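Dihydropteroate synthase (Anaplasma phagocytophilum, PDB 6UCZ) catalyses the condensation of 6-hydroxymethyl-7,8-dihydropterin diphosphate with p-aminobenzoate to give dihydropteroate, a step of folate synthesis. Local coordinates at residues A[72-77]-A[91-96]; A[116-121]-A[141-146]; A[216-221]-A[242-247]. All coordinates share one frame; numbering follows the deposited sequence.

Contact 1 of 3, residues A[72-77]-A[91-96]; sequences VGAEST and SRLKEV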
# COMPACT_ATOMS: atom_id res chain seq x y z
N VAL A 72 3.83 0.88 -8.17
CA VAL A 72 5.20 1.19 -8.59
C VAL A 72 5.82 2.13 -7.56
O VAL A 72 5.30 3.22 -7.31
CB VAL A 72 5.23 1.81 -9.98
CG1 VAL A 72 6.68 1.93 -10.47
CG2 VAL A 72 4.35 1.02 -10.97
N GLY A 73 6.97 1.73 -7.02
CA GLY A 73 7.64 2.55 -6.03
C GLY A 73 9.14 2.62 -6.25
O GLY A 73 9.76 1.65 -6.70
N ALA A 74 9.72 3.78 -5.96
CA ALA A 74 11.13 4.01 -6.19
C ALA A 74 11.91 4.40 -4.95
O ALA A 74 13.13 4.60 -5.05
CB ALA A 74 11.32 5.10 -7.26
N GLU A 75 11.26 4.53 -3.79
CA GLU A 75 11.95 4.90 -2.56
C GLU A 75 11.82 3.74 -1.58
O GLU A 75 10.74 3.51 -1.03
CB GLU A 75 11.40 6.19 -1.96
CG GLU A 75 12.30 6.77 -0.86
CD GLU A 75 11.88 8.15 -0.38
OE1 GLU A 75 10.74 8.58 -0.68
OE2 GLU A 75 12.68 8.81 0.32
N SER A 76 12.93 3.05 -1.33
CA SER A 76 12.93 2.01 -0.31
C SER A 76 12.67 2.64 1.05
O SER A 76 13.33 3.61 1.44
CB SER A 76 14.26 1.26 -0.30
OG SER A 76 14.44 0.56 0.92
N THR A 77 11.70 2.09 1.77
CA THR A 77 11.34 2.57 3.09
C THR A 77 11.84 1.62 4.18
O THR A 77 11.46 1.77 5.35
CB THR A 77 9.83 2.80 3.17
OG1 THR A 77 9.49 3.43 4.41
CG2 THR A 77 9.10 1.49 3.04
N SER A 91 13.44 10.45 -11.43
CA SER A 91 14.30 9.96 -12.52
C SER A 91 14.30 8.44 -12.61
O SER A 91 14.50 7.89 -13.70
CB SER A 91 15.72 10.51 -12.37
OG SER A 91 16.43 9.87 -11.32
N ARG A 92 14.07 7.73 -11.49
CA ARG A 92 13.96 6.28 -11.58
C ARG A 92 12.64 5.85 -12.19
O ARG A 92 12.58 4.84 -12.90
CB ARG A 92 14.10 5.61 -10.21
CG ARG A 92 15.44 5.76 -9.51
CD ARG A 92 15.31 5.25 -8.08
NE ARG A 92 16.58 5.27 -7.35
CZ ARG A 92 16.77 4.71 -6.15
NH1 ARG A 92 17.96 4.78 -5.57
NH2 ARG A 92 15.77 4.09 -5.54
N LEU A 93 11.58 6.63 -11.97
CA LEU A 93 10.24 6.24 -12.39
C LEU A 93 9.93 6.61 -13.83
O LEU A 93 9.20 5.87 -14.50
CB LEU A 93 9.21 6.89 -11.46
CG LEU A 93 9.24 6.46 -9.98
CD1 LEU A 93 8.49 7.46 -9.09
CD2 LEU A 93 8.69 5.06 -9.81
N LYS A 94 10.47 7.73 -14.33
CA LYS A 94 10.01 8.27 -15.61
C LYS A 94 10.41 7.38 -16.78
O LYS A 94 9.79 7.47 -17.85
CB LYS A 94 10.53 9.70 -15.83
CG LYS A 94 12.02 9.83 -16.12
CD LYS A 94 12.40 11.26 -16.47
CE LYS A 94 13.90 11.43 -16.62
NZ LYS A 94 14.26 12.79 -17.08
N GLU A 95 11.43 6.53 -16.62
CA GLU A 95 11.84 5.64 -17.70
C GLU A 95 10.95 4.41 -17.80
O GLU A 95 10.82 3.83 -18.88
CB GLU A 95 13.29 5.20 -17.48
CG GLU A 95 14.31 6.32 -17.42
CD GLU A 95 14.49 7.03 -18.74
OE1 GLU A 95 14.23 6.42 -19.80
OE2 GLU A 95 14.90 8.21 -18.71
N VAL A 96 10.32 4.00 -16.70
CA VAL A 96 9.55 2.77 -16.68
C VAL A 96 8.05 3.02 -16.63
O VAL A 96 7.28 2.20 -17.16
CB VAL A 96 9.99 1.89 -15.49
CG1 VAL A 96 11.48 1.73 -15.48
CG2 VAL A 96 9.53 2.51 -14.17
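A74 meets two consecutive residues of helix 86-93: its methyl packs against L93, and its carbonyl oxygen receives R92. One branch of the leucine does most of the apolar work: L93 CD2 rests 3.7 Å from A74 CB and 3.8 Å from V72 CG1, so it bridges two residues on the same side of the chain. V72 and L93 pass each other in opposite directions, flank to flank. The valine presents CG1 because that branch stands anti to the backbone N (chi1 -172°). R92 meets A74 as well. Its chain, extended from CG to NE, runs past the methyl and brings NH2 within 2.7 Å of A74 O, which sits at the edge of the guanidinium near its plane; the N-H...O angle is only 123°, and the bond is weak. Farther out, V72 is tied by backbone bonds to S112 and D114 of the neighbouring strand, while L93 also touches I113. Strand 69-73 is thereby packed against helix 86-93 at the point where the chain leaves the sheet toward T77, which touches the bound pterin monophosphate. Dispersion between methyl groups carries the buried part of this contact, with a poorly aligned charged donor at its margin.

Contact 2 of 3, residues A[116-121]-A[141-146]; sequences RNAKTA and PDMPAI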
# COMPACT_ATOMS: atom_id res chain seq x y z
N ARG A 116 5.68 9.32 -1.21
CA ARG A 116 5.30 10.31 -0.21
C ARG A 116 5.35 11.74 -0.75
O ARG A 116 4.98 12.67 -0.02
CB ARG A 116 6.21 10.18 1.01
CG ARG A 116 7.59 10.79 0.83
CD ARG A 116 8.45 10.50 2.04
NE ARG A 116 8.82 9.09 2.05
CZ ARG A 116 9.82 8.58 2.77
NH1 ARG A 116 10.56 9.36 3.53
NH2 ARG A 116 10.07 7.27 2.71
N ASN A 117 5.77 11.95 -2.00
CA ASN A 117 6.02 13.28 -2.57
C ASN A 117 4.91 13.69 -3.53
O ASN A 117 4.65 12.99 -4.52
CB ASN A 117 7.36 13.32 -3.31
CG ASN A 117 8.54 13.06 -2.40
OD1 ASN A 117 8.64 13.67 -1.34
ND2 ASN A 117 9.43 12.17 -2.81
N ALA A 118 4.29 14.85 -3.27
CA ALA A 118 3.17 15.29 -4.11
C ALA A 118 3.60 15.51 -5.56
O ALA A 118 2.84 15.20 -6.48
CB ALA A 118 2.57 16.58 -3.54
N LYS A 119 4.81 16.03 -5.79
CA LYS A 119 5.27 16.26 -7.15
C LYS A 119 5.38 14.96 -7.93
O LYS A 119 5.01 14.90 -9.11
CB LYS A 119 6.62 16.97 -7.15
CG LYS A 119 7.14 17.35 -8.54
CD LYS A 119 6.10 18.06 -9.40
CE LYS A 119 6.04 19.55 -9.12
NZ LYS A 119 5.54 20.30 -10.31
N THR A 120 5.88 13.91 -7.29
CA THR A 120 5.95 12.62 -7.96
C THR A 120 4.56 12.10 -8.28
O THR A 120 4.31 11.60 -9.39
CB THR A 120 6.74 11.63 -7.11
OG1 THR A 120 8.13 11.99 -7.15
CG2 THR A 120 6.55 10.19 -7.61
N ALA A 121 3.62 12.22 -7.33
CA ALA A 121 2.25 11.82 -7.61
C ALA A 121 1.68 12.61 -8.77
O ALA A 121 1.02 12.04 -9.65
CB ALA A 121 1.38 11.99 -6.36
N PRO A 141 2.37 18.34 2.47
CA PRO A 141 1.13 19.14 2.59
C PRO A 141 0.47 19.47 1.26
O PRO A 141 -0.68 19.93 1.26
CB PRO A 141 1.59 20.41 3.31
CG PRO A 141 2.93 20.08 3.89
CD PRO A 141 3.54 19.06 2.99
N ASP A 142 1.17 19.29 0.14
CA ASP A 142 0.58 19.50 -1.18
C ASP A 142 -0.13 18.27 -1.71
O ASP A 142 -0.73 18.34 -2.79
CB ASP A 142 1.65 19.93 -2.20
CG ASP A 142 2.15 21.33 -1.95
OD1 ASP A 142 1.36 22.18 -1.47
OD2 ASP A 142 3.34 21.58 -2.23
N MET A 143 -0.03 17.14 -1.02
CA MET A 143 -0.68 15.93 -1.53
C MET A 143 -2.18 16.11 -1.71
O MET A 143 -2.70 15.69 -2.76
CB MET A 143 -0.36 14.72 -0.64
CG MET A 143 -0.69 13.39 -1.30
SD MET A 143 0.31 13.04 -2.77
CE MET A 143 1.77 12.24 -2.11
N PRO A 144 -2.93 16.72 -0.77
CA PRO A 144 -4.39 16.86 -1.00
C PRO A 144 -4.75 17.64 -2.26
O PRO A 144 -5.69 17.26 -2.96
CB PRO A 144 -4.87 17.57 0.27
CG PRO A 144 -3.87 17.15 1.31
CD PRO A 144 -2.56 17.13 0.59
N ALA A 145 -4.03 18.71 -2.56
CA ALA A 145 -4.33 19.48 -3.76
C ALA A 145 -4.11 18.64 -5.01
O ALA A 145 -4.90 18.70 -5.95
CB ALA A 145 -3.47 20.76 -3.80
N ILE A 146 -3.04 17.83 -5.02
CA ILE A 146 -2.77 16.97 -6.17
C ILE A 146 -3.87 15.93 -6.35
O ILE A 146 -4.35 15.70 -7.46
CB ILE A 146 -1.39 16.29 -6.01
CG1 ILE A 146 -0.27 17.31 -6.17
CG2 ILE A 146 -1.23 15.18 -7.04
CD1 ILE A 146 -0.50 18.25 -7.32
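Bends at chi2 (65°) and chi3 (87°) fold the side chain of M143 back toward the start of helix 118-127, although its first torsion sets CG anti to the backbone N. The folded chain lays SD 3.9 Å from A121 CB and carries CE to the backbone just ahead of the helix, 3.7 Å from N117 C. I146, one helical turn later, reaches in with both branches: CG1 is 3.9 Å from A118 CB, and CG2 is 4.2 Å from A121 CB. A118 thus touches both M143, whose SD lies near A118 CA, and I146. Its methyl comes close to the backbone of the other segment, 3.7 Å from M143 N, and equally near D142 CB. With so small a side chain at the crossing, the CA atoms of A118 and M143 approach to 4.7 Å. No hydrogen bond spans the two segments. D140, just before 141-146, supplies a polar link instead, one carboxylate oxygen accepting from A118 N and the other from D142 N, so that a single side chain links the first residue of helix 118-127 to D142. On the side of the sheet, M143 and A121 both touch I132 of strand 131-134, placing the two helices on the outer layer of the barrel. Close approach here rests on apolar packing around alanine, while the carboxylate of D140 answers the amide N-H groups of A118 and D142.

Contact 3 of 3, residues A[216-221]-A[242-247]; sequences YSWYIA and SMFSLI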
# COMPACT_ATOMS: atom_id res chain seq x y z
N TYR A 216 1.96 -6.01 17.70
CA TYR A 216 0.96 -4.98 17.40
C TYR A 216 0.45 -5.11 15.97
O TYR A 216 -0.74 -4.87 15.71
CB TYR A 216 1.54 -3.59 17.64
CG TYR A 216 1.89 -3.32 19.08
CD1 TYR A 216 0.90 -3.18 20.05
CD2 TYR A 216 3.21 -3.20 19.49
CE1 TYR A 216 1.22 -2.94 21.40
CE2 TYR A 216 3.55 -2.96 20.81
CZ TYR A 216 2.56 -2.83 21.77
OH TYR A 216 2.92 -2.58 23.09
N SER A 217 1.33 -5.45 15.02
CA SER A 217 0.89 -5.61 13.63
C SER A 217 -0.08 -6.77 13.49
O SER A 217 -1.04 -6.68 12.72
CB SER A 217 2.09 -5.81 12.70
OG SER A 217 2.82 -4.60 12.56
N TRP A 218 0.14 -7.87 14.22
CA TRP A 218 -0.84 -8.96 14.21
C TRP A 218 -2.15 -8.52 14.84
O TRP A 218 -3.23 -8.87 14.34
CB TRP A 218 -0.28 -10.20 14.93
CG TRP A 218 0.68 -10.94 14.07
CD1 TRP A 218 2.05 -10.91 14.12
CD2 TRP A 218 0.34 -11.80 12.98
NE1 TRP A 218 2.57 -11.69 13.12
CE2 TRP A 218 1.54 -12.25 12.41
CE3 TRP A 218 -0.88 -12.22 12.42
CZ2 TRP A 218 1.57 -13.11 11.31
CZ3 TRP A 218 -0.85 -13.07 11.33
CH2 TRP A 218 0.37 -13.51 10.79
N TYR A 219 -2.08 -7.77 15.94
CA TYR A 219 -3.30 -7.28 16.59
C TYR A 219 -4.14 -6.46 15.61
O TYR A 219 -5.37 -6.60 15.57
CB TYR A 219 -2.94 -6.45 17.83
CG TYR A 219 -4.15 -5.91 18.57
CD1 TYR A 219 -4.73 -4.69 18.22
CD2 TYR A 219 -4.71 -6.63 19.62
CE1 TYR A 219 -5.85 -4.20 18.91
CE2 TYR A 219 -5.82 -6.15 20.32
CZ TYR A 219 -6.38 -4.94 19.96
OH TYR A 219 -7.48 -4.47 20.65
N ILE A 220 -3.50 -5.58 14.84
CA ILE A 220 -4.23 -4.75 13.89
C ILE A 220 -4.86 -5.61 12.80
O ILE A 220 -6.04 -5.45 12.46
CB ILE A 220 -3.28 -3.70 13.27
CG1 ILE A 220 -2.73 -2.74 14.33
CG2 ILE A 220 -3.99 -2.96 12.12
CD1 ILE A 220 -3.80 -2.02 15.10
N ALA A 221 -4.07 -6.51 12.21
CA ALA A 221 -4.61 -7.42 11.20
C ALA A 221 -5.81 -8.19 11.74
O ALA A 221 -6.86 -8.25 11.09
CB ALA A 221 -3.51 -8.38 10.73
N SER A 242 8.15 -7.83 8.65
CA SER A 242 8.85 -8.39 9.80
C SER A 242 7.89 -8.94 10.85
O SER A 242 8.32 -9.70 11.72
CB SER A 242 9.77 -7.34 10.42
OG SER A 242 9.01 -6.28 10.94
N MET A 243 6.60 -8.58 10.79
CA MET A 243 5.62 -9.20 11.69
C MET A 243 5.69 -10.73 11.61
O MET A 243 5.40 -11.42 12.60
CB MET A 243 4.21 -8.70 11.38
CG MET A 243 3.67 -9.10 9.98
SD MET A 243 2.10 -8.33 9.51
CE MET A 243 1.00 -9.09 10.71
N PHE A 244 6.11 -11.28 10.47
CA PHE A 244 6.24 -12.73 10.37
C PHE A 244 7.47 -13.26 11.09
O PHE A 244 7.64 -14.48 11.15
CB PHE A 244 6.27 -13.16 8.90
CG PHE A 244 4.95 -13.03 8.22
CD1 PHE A 244 3.98 -14.03 8.35
CD2 PHE A 244 4.63 -11.87 7.53
CE1 PHE A 244 2.73 -13.90 7.73
CE2 PHE A 244 3.39 -11.73 6.94
CZ PHE A 244 2.43 -12.76 7.04
N SER A 245 8.33 -12.41 11.63
CA SER A 245 9.41 -12.93 12.47
C SER A 245 8.87 -13.53 13.76
O SER A 245 9.58 -14.27 14.44
CB SER A 245 10.42 -11.84 12.79
OG SER A 245 9.84 -10.93 13.71
N LEU A 246 7.62 -13.19 14.11
CA LEU A 246 7.02 -13.68 15.35
C LEU A 246 6.64 -15.15 15.24
O LEU A 246 6.85 -15.93 16.18
CB LEU A 246 5.79 -12.81 15.67
CG LEU A 246 5.15 -12.97 17.03
CD1 LEU A 246 6.15 -12.57 18.11
CD2 LEU A 246 3.88 -12.13 17.09
N ILE A 247 6.02 -15.54 14.13
CA ILE A 247 6.07 -16.92 13.65
C ILE A 247 7.48 -17.09 13.13
O ILE A 247 7.71 -16.68 11.99
CB ILE A 247 5.13 -17.23 12.47
CG1 ILE A 247 3.88 -16.36 12.46
CG2 ILE A 247 4.84 -18.74 12.43
CD1 ILE A 247 2.78 -16.96 13.25
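W218 and M243 meet where one face of helix 214-222 comes against the 3-10 turn 242-245, the CA atoms of S217 and M243 standing 6.2 Å apart. The indole NE1 donates to M243 O at 2.9 Å and 159°, a fairly straight bond with the acceptor in the ring plane but the donor well above the carbonyl plane. L246 N reaches the same oxygen from the opposite face, so M243 O is gripped by two donors. The methionine also meets the ring itself: bent at chi3 (-67°), its chain places CE over the five-membered ring, 3.6 Å from the centroid, in a CH-pi contact, with SD farther above the same face in a Met-aromatic arrangement. In the TIM-barrel fold of dihydropteroate synthases, this joins the helix following strand 202-205 to the loop that follows strand 235-236. F244 then receives the six-membered ring edge-to-face, the centroids 5.4 Å apart and the planes at 79°. L246 slides past W218 in the opposite direction, its CD2 3.7 Å from W218 CD1. Helix 255-267 backs the group through L261, which touches both W218 and M243. S217 packs CB against M243 CB at 3.8 Å, while its OG is hydrogen-bonded to G209 N.

Overall arrangement
The three contacts follow one another along the chain, each closing before the next opens, around an eight-stranded parallel barrel. Contacts 1 and 2 are neighbours, with centres about 15 Å apart: L93 packs on T120, and E75 faces R116 in a long, weak ion pair, so helices 86-93 and 118-127 adjoin in the outer layer beside strands 69-73 and 110-115. Contact 3 stands apart, its centre about 28 Å from that of contact 1 and about 30 Å from that of contact 2, on the opposite side of the chain's centre from contact 2. T77 of contact 1 lines the pterin site directly, while the side chains of R116 in contact 2 and M243 in contact 3 are about 8 and 9 Å from the ligand.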